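Local coordinates for protein Rab GDP-dissociation inhibitor (Saccharomyces cerevisiae, PDB 2BCG) that inhibits release of GDP from Rab GTPases such as Sec4 and extracts GDP-bound Ypt7 from vacuolar membranes, acting in the yeast secretory pathway, at residues G275-V280 / F287-V292; I15-G20 / P296-E301; G247-S252 / G257-D262. All blocks are in the same frame, centred on the assembly; numbering follows the deposited sequence.

Interaction 1: G275-V280 / F287-V292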
ATOM      1  N   GLY A 275      27.276  12.565  18.253  1.00 38.25           N
ATOM      2  CA  GLY A 275      26.423  12.545  17.053  1.00 36.41           C
ATOM      3  C   GLY A 275      25.446  11.374  16.932  1.00 35.00           C
ATOM      4  O   GLY A 275      24.852  11.185  15.859  1.00 34.74           O
ATOM      5  N   LYS A 276      25.291  10.600  18.014  1.00 32.52           N
ATOM      6  CA  LYS A 276      24.423   9.425  18.055  1.00 31.00           C
ATOM      7  C   LYS A 276      22.995   9.727  18.491  1.00 29.21           C
ATOM      8  O   LYS A 276      22.774  10.523  19.407  1.00 29.04           O
ATOM      9  CB  LYS A 276      24.974   8.388  19.024  1.00 30.87           C
ATOM     10  CG  LYS A 276      26.430   8.113  18.804  1.00 32.94           C
ATOM     11  CD  LYS A 276      26.741   6.653  18.729  1.00 36.11           C
ATOM     12  CE  LYS A 276      28.229   6.512  18.829  1.00 37.12           C
ATOM     13  NZ  LYS A 276      28.693   5.350  18.059  1.00 38.81           N
ATOM     14  N   PHE A 277      22.029   9.041  17.872  1.00 26.87           N
ATOM     15  CA  PHE A 277      20.624   9.275  18.170  1.00 24.14           C
ATOM     16  C   PHE A 277      20.163   8.841  19.574  1.00 23.94           C
ATOM     17  O   PHE A 277      20.431   7.724  20.028  1.00 24.22           O
ATOM     18  CB  PHE A 277      19.759   8.567  17.107  1.00 23.16           C
ATOM     19  CG  PHE A 277      18.276   8.746  17.322  1.00 20.06           C
ATOM     20  CD1 PHE A 277      17.620   9.849  16.780  1.00 19.21           C
ATOM     21  CD2 PHE A 277      17.550   7.818  18.076  1.00 20.03           C
ATOM     22  CE1 PHE A 277      16.235  10.013  16.976  1.00 17.14           C
ATOM     23  CE2 PHE A 277      16.169   7.976  18.292  1.00 18.13           C
ATOM     24  CZ  PHE A 277      15.515   9.086  17.725  1.00 18.11           C
ATOM     25  N   GLU A 278      19.393   9.709  20.224  1.00 22.90           N
ATOM     26  CA  GLU A 278      18.748   9.358  21.482  1.00 23.09           C
ATOM     27  C   GLU A 278      17.235   9.614  21.558  1.00 20.51           C
ATOM     28  O   GLU A 278      16.537   8.948  22.335  1.00 19.64           O
ATOM     29  CB  GLU A 278      19.454  10.033  22.659  1.00 23.19           C
ATOM     30  CG  GLU A 278      20.813   9.439  23.012  1.00 26.45           C
ATOM     31  CD  GLU A 278      21.407  10.061  24.273  1.00 26.18           C
ATOM     32  OE1 GLU A 278      22.207   9.355  24.941  1.00 35.17           O
ATOM     33  OE2 GLU A 278      21.086  11.238  24.580  1.00 30.68           O
ATOM     34  N   GLY A 279      16.744  10.554  20.746  1.00 19.72           N
ATOM     35  CA  GLY A 279      15.302  10.833  20.693  1.00 18.73           C
ATOM     36  C   GLY A 279      14.883  12.023  19.859  1.00 17.78           C
ATOM     37  O   GLY A 279      15.670  12.575  19.085  1.00 17.64           O
ATOM     38  N   VAL A 280      13.617  12.417  20.019  1.00 16.95           N
ATOM     39  CA  VAL A 280      13.033  13.551  19.284  1.00 17.23           C
ATOM     40  C   VAL A 280      12.170  14.397  20.222  1.00 18.18           C
ATOM     41  O   VAL A 280      11.553  13.861  21.151  1.00 19.02           O
ATOM     42  CB  VAL A 280      12.185  13.108  18.041  1.00 17.24           C
ATOM     43  CG1 VAL A 280      13.064  12.409  17.022  1.00 16.91           C
ATOM     44  CG2 VAL A 280      11.006  12.249  18.446  1.00 16.36           C
ATOM     45  N   PHE A 287      10.487  12.102  23.211  1.00 18.75           N
ATOM     46  CA  PHE A 287      10.427  10.642  23.134  1.00 17.10           C
ATOM     47  C   PHE A 287      11.821  10.104  22.855  1.00 17.17           C
ATOM     48  O   PHE A 287      12.555  10.692  22.064  1.00 18.09           O
ATOM     49  CB  PHE A 287       9.444  10.210  22.043  1.00 16.80           C
ATOM     50  CG  PHE A 287       8.081  10.824  22.225  1.00 16.01           C
ATOM     51  CD1 PHE A 287       7.599  11.797  21.355  1.00 17.61           C
ATOM     52  CD2 PHE A 287       7.324  10.506  23.345  1.00 18.03           C
ATOM     53  CE1 PHE A 287       6.341  12.414  21.574  1.00 18.83           C
ATOM     54  CE2 PHE A 287       6.075  11.112  23.570  1.00 20.09           C
ATOM     55  CZ  PHE A 287       5.592  12.069  22.686  1.00 18.43           C
ATOM     56  N   LYS A 288      12.176   9.007  23.533  1.00 16.63           N
ATOM     57  CA  LYS A 288      13.542   8.458  23.452  1.00 17.46           C
ATOM     58  C   LYS A 288      13.561   7.013  22.974  1.00 16.70           C
ATOM     59  O   LYS A 288      12.684   6.239  23.310  1.00 17.00           O
ATOM     60  CB  LYS A 288      14.234   8.570  24.815  1.00 19.09           C
ATOM     61  CG  LYS A 288      14.422  10.030  25.253  1.00 22.90           C
ATOM     62  CD  LYS A 288      15.095  10.085  26.589  1.00 28.31           C
ATOM     63  CE  LYS A 288      15.492  11.507  26.942  1.00 30.15           C
ATOM     64  NZ  LYS A 288      16.014  11.575  28.351  1.00 33.62           N
ATOM     65  N   ALA A 289      14.605   6.657  22.221  1.00 16.50           N
ATOM     66  CA  ALA A 289      14.821   5.264  21.818  1.00 16.02           C
ATOM     67  C   ALA A 289      16.302   5.116  21.456  1.00 16.12           C
ATOM     68  O   ALA A 289      16.945   6.100  21.097  1.00 16.55           O
ATOM     69  CB  ALA A 289      13.959   4.912  20.631  1.00 15.78           C
ATOM     70  N   PRO A 290      16.843   3.891  21.545  1.00 17.56           N
ATOM     71  CA  PRO A 290      18.253   3.682  21.141  1.00 18.01           C
ATOM     72  C   PRO A 290      18.557   3.792  19.647  1.00 17.40           C
ATOM     73  O   PRO A 290      19.730   3.965  19.261  1.00 16.58           O
ATOM     74  CB  PRO A 290      18.556   2.252  21.605  1.00 18.61           C
ATOM     75  CG  PRO A 290      17.305   1.657  22.046  1.00 21.37           C
ATOM     76  CD  PRO A 290      16.237   2.685  22.132  1.00 19.18           C
ATOM     77  N   LEU A 291      17.527   3.735  18.805  1.00 16.92           N
ATOM     78  CA  LEU A 291      17.759   3.911  17.379  1.00 16.33           C
ATOM     79  C   LEU A 291      16.552   4.551  16.697  1.00 15.06           C
ATOM     80  O   LEU A 291      15.433   4.509  17.217  1.00 15.40           O
ATOM     81  CB  LEU A 291      18.112   2.568  16.703  1.00 17.49           C
ATOM     82  CG  LEU A 291      17.073   1.455  16.732  1.00 18.50           C
ATOM     83  CD1 LEU A 291      16.468   1.417  15.345  1.00 19.62           C
ATOM     84  CD2 LEU A 291      17.641   0.077  17.067  1.00 21.91           C
ATOM     85  N   VAL A 292      16.818   5.127  15.529  1.00 14.74           N
ATOM     86  CA  VAL A 292      15.764   5.682  14.674  1.00 13.72           C
ATOM     87  C   VAL A 292      15.891   5.064  13.268  1.00 13.70           C
ATOM     88  O   VAL A 292      17.001   4.785  12.779  1.00 14.23           O
ATOM     89  CB  VAL A 292      15.830   7.246  14.629  1.00 14.31           C
ATOM     90  CG1 VAL A 292      17.085   7.750  13.929  1.00 16.50           C
ATOM     91  CG2 VAL A 292      14.548   7.831  13.978  1.00 13.25           C
TER
HETATM   92  O   HOH W   1      21.752   5.572  20.085  1.00 31.82           O
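The F277 ring lies between V292 on one face and the backbone nitrogen of G279 on the other. V292 CB stands over the centre of the ring, 3.5 Å from its centroid and 7° off the normal, a CH-pi contact that V292 CG1 widens toward CD1. At the ring edge, near its plane, comes the carbonyl carbon of P290, while A289 O approaches F277 CE2 obliquely at 3.5 Å. F277 lies on the first strand of the beta hairpin 276-282/285-288; its ring packs on the loop after the second strand and on V292, where strand 292-294 of the parallel sheet begins. It reaches that loop because its CG is anti to the backbone N (chi1 180°). The hairpin strands pair through V280 and F287, a hydrogen-bonded antiparallel pair with both N-to-O distances, V280 N to F287 O and F287 N to V280 O, at 2.9 Å. Just before V280, E278 and G279 both face L269 of the neighbouring strand 267-271, a classic beta bulge. Here A289 N donates to E278 O at 3.0 Å, from above the E278 carbonyl plane, and K288 CA also meets that oxygen. Past the bulge a water donates to F277 O on the strand and to P290 O in the loop.

Interaction 2: I15-G20 / P296-E301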
ATOM      1  N   ILE A  15      12.243   4.403  17.308  1.00 13.26           N
ATOM      2  CA  ILE A  15      11.436   5.489  16.718  1.00 13.18           C
ATOM      3  C   ILE A  15      11.563   5.426  15.192  1.00 13.09           C
ATOM      4  O   ILE A  15      12.644   5.250  14.660  1.00 12.91           O
ATOM      5  CB  ILE A  15      11.864   6.857  17.282  1.00 13.48           C
ATOM      6  CG1 ILE A  15      11.479   6.897  18.767  1.00 13.57           C
ATOM      7  CG2 ILE A  15      11.214   8.016  16.500  1.00 13.79           C
ATOM      8  CD1 ILE A  15      12.063   8.106  19.525  1.00 15.22           C
ATOM      9  N   VAL A  16      10.424   5.534  14.500  1.00 12.43           N
ATOM     10  CA  VAL A  16      10.414   5.525  13.033  1.00 11.88           C
ATOM     11  C   VAL A  16       9.817   6.863  12.576  1.00 11.35           C
ATOM     12  O   VAL A  16       8.800   7.292  13.134  1.00 11.51           O
ATOM     13  CB  VAL A  16       9.609   4.330  12.496  1.00 11.41           C
ATOM     14  CG1 VAL A  16       9.706   4.237  10.969  1.00 11.91           C
ATOM     15  CG2 VAL A  16      10.116   3.017  13.146  1.00 12.00           C
ATOM     16  N   LEU A  17      10.467   7.494  11.599  1.00 11.38           N
ATOM     17  CA  LEU A  17      10.060   8.811  11.077  1.00 11.48           C
ATOM     18  C   LEU A  17       9.714   8.717   9.606  1.00 11.17           C
ATOM     19  O   LEU A  17      10.530   8.268   8.778  1.00 12.09           O
ATOM     20  CB  LEU A  17      11.153   9.861  11.270  1.00 12.54           C
ATOM     21  CG  LEU A  17      11.624   9.999  12.729  1.00 13.19           C
ATOM     22  CD1 LEU A  17      12.741  11.049  12.775  1.00 13.19           C
ATOM     23  CD2 LEU A  17      10.480  10.365  13.650  1.00 12.83           C
ATOM     24  N   GLY A  18       8.494   9.165   9.307  1.00 11.88           N
ATOM     25  CA  GLY A  18       7.927   9.069   7.967  1.00 11.49           C
ATOM     26  C   GLY A  18       7.176   7.780   7.748  1.00 11.45           C
ATOM     27  O   GLY A  18       7.623   6.687   8.160  1.00 12.71           O
ATOM     28  N   THR A  19       6.015   7.899   7.099  1.00 10.34           N
ATOM     29  CA  THR A  19       5.202   6.701   6.868  1.00 10.38           C
ATOM     30  C   THR A  19       5.175   6.282   5.406  1.00 10.37           C
ATOM     31  O   THR A  19       4.171   5.726   4.939  1.00 11.47           O
ATOM     32  CB  THR A  19       3.756   6.879   7.383  1.00 10.86           C
ATOM     33  OG1 THR A  19       3.140   8.017   6.744  1.00 11.57           O
ATOM     34  CG2 THR A  19       3.725   7.082   8.892  1.00 13.94           C
ATOM     35  N   GLY A  20       6.283   6.494   4.689  1.00  9.97           N
ATOM     36  CA  GLY A  20       6.505   5.716   3.470  1.00  9.45           C
ATOM     37  C   GLY A  20       6.476   4.216   3.675  1.00  9.31           C
ATOM     38  O   GLY A  20       6.721   3.705   4.787  1.00 10.68           O
ATOM     39  N   PRO A 296      14.886   9.971   3.991  1.00 13.84           N
ATOM     40  CA  PRO A 296      15.818  11.089   3.798  1.00 14.79           C
ATOM     41  C   PRO A 296      15.309  12.477   4.181  1.00 15.90           C
ATOM     42  O   PRO A 296      16.133  13.359   4.531  1.00 16.95           O
ATOM     43  CB  PRO A 296      16.175  10.999   2.296  1.00 14.85           C
ATOM     44  CG  PRO A 296      16.026   9.479   1.983  1.00 13.85           C
ATOM     45  CD  PRO A 296      14.816   9.080   2.810  1.00 13.48           C
ATOM     46  N   THR A 297      13.991  12.723   4.125  1.00 14.94           N
ATOM     47  CA  THR A 297      13.489  14.080   4.401  1.00 15.96           C
ATOM     48  C   THR A 297      13.667  14.491   5.861  1.00 16.25           C
ATOM     49  O   THR A 297      13.608  15.685   6.176  1.00 18.08           O
ATOM     50  CB  THR A 297      12.005  14.255   4.009  1.00 16.73           C
ATOM     51  OG1 THR A 297      11.188  13.559   4.948  1.00 17.31           O
ATOM     52  CG2 THR A 297      11.723  13.754   2.562  1.00 17.61           C
ATOM     53  N   TYR A 298      13.893  13.521   6.750  1.00 15.21           N
ATOM     54  CA  TYR A 298      14.116  13.835   8.170  1.00 15.14           C
ATOM     55  C   TYR A 298      15.570  14.111   8.513  1.00 15.96           C
ATOM     56  O   TYR A 298      15.835  14.689   9.565  1.00 16.76           O
ATOM     57  CB  TYR A 298      13.592  12.708   9.075  1.00 14.46           C
ATOM     58  CG  TYR A 298      12.099  12.663   9.023  1.00 12.71           C
ATOM     59  CD1 TYR A 298      11.298  13.418   9.924  1.00 14.45           C
ATOM     60  CD2 TYR A 298      11.463  11.931   8.027  1.00 12.76           C
ATOM     61  CE1 TYR A 298       9.899  13.400   9.843  1.00 13.89           C
ATOM     62  CE2 TYR A 298      10.046  11.923   7.929  1.00 14.34           C
ATOM     63  CZ  TYR A 298       9.289  12.635   8.848  1.00 12.94           C
ATOM     64  OH  TYR A 298       7.920  12.637   8.764  1.00 13.65           O
ATOM     65  N   PHE A 299      16.478  13.671   7.656  1.00 17.28           N
ATOM     66  CA  PHE A 299      17.931  13.791   7.916  1.00 18.00           C
ATOM     67  C   PHE A 299      18.618  14.077   6.585  1.00 18.71           C
ATOM     68  O   PHE A 299      19.441  13.268   6.140  1.00 17.87           O
ATOM     69  CB  PHE A 299      18.524  12.508   8.519  1.00 17.92           C
ATOM     70  CG  PHE A 299      18.033  12.190   9.897  1.00 17.78           C
ATOM     71  CD1 PHE A 299      16.915  11.382  10.092  1.00 18.39           C
ATOM     72  CD2 PHE A 299      18.710  12.679  11.020  1.00 17.46           C
ATOM     73  CE1 PHE A 299      16.479  11.068  11.400  1.00 17.48           C
ATOM     74  CE2 PHE A 299      18.272  12.374  12.308  1.00 17.00           C
ATOM     75  CZ  PHE A 299      17.156  11.576  12.502  1.00 18.15           C
ATOM     76  N   PRO A 300      18.299  15.223   5.966  1.00 20.22           N
ATOM     77  CA  PRO A 300      18.882  15.514   4.651  1.00 21.24           C
ATOM     78  C   PRO A 300      20.408  15.595   4.688  1.00 22.04           C
ATOM     79  O   PRO A 300      21.074  15.174   3.725  1.00 22.69           O
ATOM     80  CB  PRO A 300      18.243  16.857   4.246  1.00 21.56           C
ATOM     81  CG  PRO A 300      17.775  17.483   5.529  1.00 22.01           C
ATOM     82  CD  PRO A 300      17.385  16.301   6.422  1.00 20.88           C
ATOM     83  N   GLU A 301      20.947  16.072   5.814  1.00 23.28           N
ATOM     84  CA  GLU A 301      22.409  16.147   5.981  1.00 24.44           C
ATOM     85  C   GLU A 301      23.116  14.787   5.989  1.00 23.40           C
ATOM     86  O   GLU A 301      24.308  14.718   5.677  1.00 23.97           O
ATOM     87  CB  GLU A 301      22.839  16.998   7.194  1.00 25.87           C
ATOM     88  CG  GLU A 301      21.789  17.340   8.237  1.00 30.70           C
ATOM     89  CD  GLU A 301      21.409  16.174   9.146  1.00 31.00           C
ATOM     90  OE1 GLU A 301      22.269  15.666   9.921  1.00 39.06           O
ATOM     91  OE2 GLU A 301      20.225  15.804   9.120  1.00 32.88           O
TER
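L17 lays its CB over the centre of the Y298 ring where strand 14-17 of a Rossmann-type sheet runs into the glycine-containing loop G18-T19-G20. G20 occupies the N-cap position of helix 21-32, an arrangement resembling the dinucleotide-binding fold whose family clan this protein shares. The principal interaction is CH-pi. L17 CB sits 3.7 Å from the centroid of the Y298 ring, only 9° off the normal; with CG anti to its carbonyl carbon (chi1 -69°), Y298 lays its ring across L17 CB, and the two side chains slant across each other. Backbone-to-ring packing carries the contact further along the same tyrosine. The nitrogen of G18 approaches obliquely, G18 N lying 3.5 Å from Y298 CE2, and at phi 90° this glycine carries the chain past the phenol end of the ring. Polar anchoring comes from outside the two segments. Y298 OH hydrogen-bonds the backbone N of K42, whose side chain also makes a cation-pi contact with the ring; G18 O is held by H39 NE2, and T19 OG1 is bonded to both D41 and G47. The remaining interaction is apolar and smaller. F299, set by a short turn in which F299 N bonds P296 O at 3.2 Å, also packs on V292 and A294 of the adjoining strand, and there L17 crosses it nearly at a right angle, L17 CD1 coming 4.0 Å from F299 CE1.

Interaction 3: G247-S252 / G257-D262; sequences GFARLS and GTYMLD
Y259 drives its phenol end against one side of a helix, between A249 and S252, residues a little under one turn apart. Its CG lies anti to the carbonyl carbon (chi1 -82°), a setting that sends the ring from the strand toward the helix. A249 CB is 3.7 Å from Y259 CE1, and A249 CA 3.5 Å from Y259 OH. A249 CB thus lies to one side of the ring plane, whereas S252 comes in at the edge, its CB in the plane and 3.4 Å from Y259 OH. The serine hydroxyl takes the position anti to the backbone N (chi1 -175°), and S252 OG is hydrogen-bonded to S27 and S31 of helix 21-32. The phenol oxygen is itself held by H39 ND1 and S27 OG, so serine and tyrosine are linked through a shared partner, S27. Helix 243-254 leads into strand 258-260, the edge strand of the Rossmann-type parallel sheet, next to 37-40, and packs against it through Y259. Between them the chain turns tightly: G257 N gives its hydrogen to S252 O over 2.8 Å, five residues back, from well above the carbonyl plane. Residues 236-261, which include all but the last residue of these segments, form a region that interacts with Ypt1. R250, on another side of the helix, takes no part in the contact with the strand; its NH2 forms a salt bridge with an acidic side chain of the partner protein, a separate chain, and a hydrogen bond with that chain's backbone.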
ATOM      1  N   GLY A 247      -1.520  -0.361   5.473  1.00  9.72           N
ATOM      2  CA  GLY A 247      -1.698  -1.726   5.954  1.00 10.02           C
ATOM      3  C   GLY A 247      -0.594  -2.166   6.891  1.00  9.42           C
ATOM      4  O   GLY A 247      -0.843  -2.851   7.912  1.00  9.98           O
ATOM      5  N   PHE A 248       0.646  -1.832   6.539  1.00  8.97           N
ATOM      6  CA  PHE A 248       1.762  -2.185   7.425  1.00  9.04           C
ATOM      7  C   PHE A 248       1.712  -1.365   8.722  1.00  9.87           C
ATOM      8  O   PHE A 248       2.130  -1.864   9.785  1.00 10.51           O
ATOM      9  CB  PHE A 248       3.099  -2.094   6.697  1.00 10.02           C
ATOM     10  CG  PHE A 248       3.332  -3.275   5.791  1.00  9.28           C
ATOM     11  CD1 PHE A 248       3.759  -4.512   6.328  1.00  9.69           C
ATOM     12  CD2 PHE A 248       3.039  -3.190   4.424  1.00 10.50           C
ATOM     13  CE1 PHE A 248       3.942  -5.627   5.496  1.00 11.19           C
ATOM     14  CE2 PHE A 248       3.190  -4.323   3.588  1.00 11.13           C
ATOM     15  CZ  PHE A 248       3.673  -5.533   4.122  1.00 11.85           C
ATOM     16  N   ALA A 249       1.227  -0.123   8.647  1.00  9.87           N
ATOM     17  CA  ALA A 249       1.038   0.699   9.872  1.00 10.14           C
ATOM     18  C   ALA A 249      -0.002   0.039  10.784  1.00 10.31           C
ATOM     19  O   ALA A 249       0.169   0.002  12.010  1.00 10.48           O
ATOM     20  CB  ALA A 249       0.598   2.120   9.511  1.00 10.11           C
ATOM     21  N   ARG A 250      -1.078  -0.476  10.186  1.00  9.92           N
ATOM     22  CA  ARG A 250      -2.068  -1.202  10.991  1.00 10.00           C
ATOM     23  C   ARG A 250      -1.410  -2.452  11.660  1.00 10.43           C
ATOM     24  O   ARG A 250      -1.614  -2.694  12.869  1.00 10.91           O
ATOM     25  CB  ARG A 250      -3.279  -1.579  10.159  1.00 10.61           C
ATOM     26  CG  ARG A 250      -4.282  -2.351  10.999  1.00 10.81           C
ATOM     27  CD  ARG A 250      -5.523  -2.647  10.222  1.00 10.97           C
ATOM     28  NE  ARG A 250      -6.411  -3.445  11.064  1.00 11.67           N
ATOM     29  CZ  ARG A 250      -7.247  -2.918  11.972  1.00 10.18           C
ATOM     30  NH1 ARG A 250      -7.365  -1.578  12.133  1.00 10.33           N
ATOM     31  NH2 ARG A 250      -7.971  -3.748  12.719  1.00 10.11           N
ATOM     32  N   LEU A 251      -0.593  -3.209  10.890  1.00 10.59           N
ATOM     33  CA  LEU A 251       0.126  -4.384  11.469  1.00 10.09           C
ATOM     34  C   LEU A 251       0.962  -3.937  12.680  1.00 10.14           C
ATOM     35  O   LEU A 251       0.917  -4.546  13.767  1.00 11.31           O
ATOM     36  CB  LEU A 251       1.036  -5.015  10.413  1.00 11.25           C
ATOM     37  CG  LEU A 251       1.879  -6.188  10.917  1.00 11.12           C
ATOM     38  CD1 LEU A 251       1.046  -7.454  11.146  1.00 13.74           C
ATOM     39  CD2 LEU A 251       3.003  -6.434   9.911  1.00 11.85           C
ATOM     40  N   SER A 252       1.710  -2.852  12.509  1.00 10.29           N
ATOM     41  CA  SER A 252       2.506  -2.342  13.618  1.00  9.81           C
ATOM     42  C   SER A 252       1.609  -1.978  14.820  1.00  9.34           C
ATOM     43  O   SER A 252       1.920  -2.350  15.957  1.00 10.88           O
ATOM     44  CB  SER A 252       3.291  -1.102  13.192  1.00 10.46           C
ATOM     45  OG  SER A 252       4.130  -0.699  14.248  1.00 10.89           O
ATOM     46  N   GLY A 257       2.511  -0.882  18.243  1.00 11.52           N
ATOM     47  CA  GLY A 257       3.055   0.373  17.738  1.00 11.94           C
ATOM     48  C   GLY A 257       2.178   1.580  18.062  1.00 12.02           C
ATOM     49  O   GLY A 257       0.944   1.451  18.142  1.00 12.88           O
ATOM     50  N   THR A 258       2.807   2.743  18.244  1.00 11.64           N
ATOM     51  CA  THR A 258       2.104   3.999  18.521  1.00 12.89           C
ATOM     52  C   THR A 258       2.360   4.974  17.376  1.00 12.07           C
ATOM     53  O   THR A 258       3.504   5.125  16.936  1.00 13.36           O
ATOM     54  CB  THR A 258       2.636   4.605  19.840  1.00 13.23           C
ATOM     55  OG1 THR A 258       2.391   3.679  20.899  1.00 15.80           O
ATOM     56  CG2 THR A 258       1.933   5.928  20.208  1.00 14.55           C
ATOM     57  N   TYR A 259       1.278   5.579  16.876  1.00 11.33           N
ATOM     58  CA  TYR A 259       1.315   6.461  15.688  1.00 12.20           C
ATOM     59  C   TYR A 259       0.948   7.914  15.999  1.00 11.96           C
ATOM     60  O   TYR A 259      -0.022   8.182  16.704  1.00 11.80           O
ATOM     61  CB  TYR A 259       0.409   5.893  14.557  1.00 12.62           C
ATOM     62  CG  TYR A 259       1.171   4.825  13.799  1.00 11.55           C
ATOM     63  CD1 TYR A 259       1.811   5.139  12.615  1.00 12.49           C
ATOM     64  CD2 TYR A 259       1.338   3.539  14.341  1.00 13.01           C
ATOM     65  CE1 TYR A 259       2.566   4.189  11.924  1.00 10.61           C
ATOM     66  CE2 TYR A 259       2.124   2.575  13.676  1.00 12.83           C
ATOM     67  CZ  TYR A 259       2.759   2.920  12.485  1.00 11.61           C
ATOM     68  OH  TYR A 259       3.575   2.039  11.821  1.00 14.10           O
ATOM     69  N   MET A 260       1.721   8.826  15.415  1.00 12.12           N
ATOM     70  CA  MET A 260       1.436  10.275  15.490  1.00 12.66           C
ATOM     71  C   MET A 260       1.586  10.858  14.098  1.00 12.31           C
ATOM     72  O   MET A 260       2.611  10.644  13.462  1.00 13.41           O
ATOM     73  CB  MET A 260       2.391  10.988  16.456  1.00 13.01           C
ATOM     74  CG  MET A 260       2.218  10.583  17.875  1.00 13.66           C
ATOM     75  SD  MET A 260       3.586  11.166  18.869  1.00 15.50           S
ATOM     76  CE  MET A 260       3.123  10.491  20.478  1.00 17.51           C
ATOM     77  N   LEU A 261       0.561  11.547  13.608  1.00 12.34           N
ATOM     78  CA  LEU A 261       0.654  12.289  12.342  1.00 13.04           C
ATOM     79  C   LEU A 261       0.624  13.801  12.607  1.00 13.67           C
ATOM     80  O   LEU A 261       0.372  14.251  13.748  1.00 14.75           O
ATOM     81  CB  LEU A 261      -0.491  11.908  11.415  1.00 12.67           C
ATOM     82  CG  LEU A 261      -0.588  10.450  10.917  1.00 12.93           C
ATOM     83  CD1 LEU A 261      -1.874  10.362  10.119  1.00 14.97           C
ATOM     84  CD2 LEU A 261       0.623  10.006  10.103  1.00 13.37           C
ATOM     85  N   ASP A 262       0.877  14.586  11.554  1.00 14.52           N
ATOM     86  CA  ASP A 262       0.858  16.065  11.672  1.00 16.17           C
ATOM     87  C   ASP A 262       1.675  16.518  12.884  1.00 16.79           C
ATOM     88  O   ASP A 262       1.296  17.458  13.595  1.00 18.31           O
ATOM     89  CB  ASP A 262      -0.599  16.568  11.800  1.00 17.83           C
ATOM     90  CG  ASP A 262      -0.758  18.078  11.577  1.00 21.62           C
ATOM     91  OD1 ASP A 262      -1.759  18.622  12.090  1.00 26.82           O
ATOM     92  OD2 ASP A 262       0.067  18.717  10.899  1.00 25.15           O
TER

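How the interactions relate
All three contacts are mainly buried, yet each uses a different chemistry. Interactions 2 and 3 belong to the parallel sheet, while interaction 1 joins the antiparallel hairpin to it. Interaction 1, farthest from the centre of the chain, combines backbone pairing with a sandwiched aromatic ring; interaction 2 rests on side-chain packing at the end of the central strand 14-17; interaction 3 pins a helix to the outermost strand by a phenol and one backbone bond. Interactions 1 and 2 adjoin directly, with L291 O 3.2 Å from I15 N in a probable hydrogen bond, whereas 1 meets 3 more lightly, F287 CZ packing on M260 CE. Interactions 2 and 3 share H39, on strand 37-40. Of the three, interaction 3 alone is within reach of the partner protein.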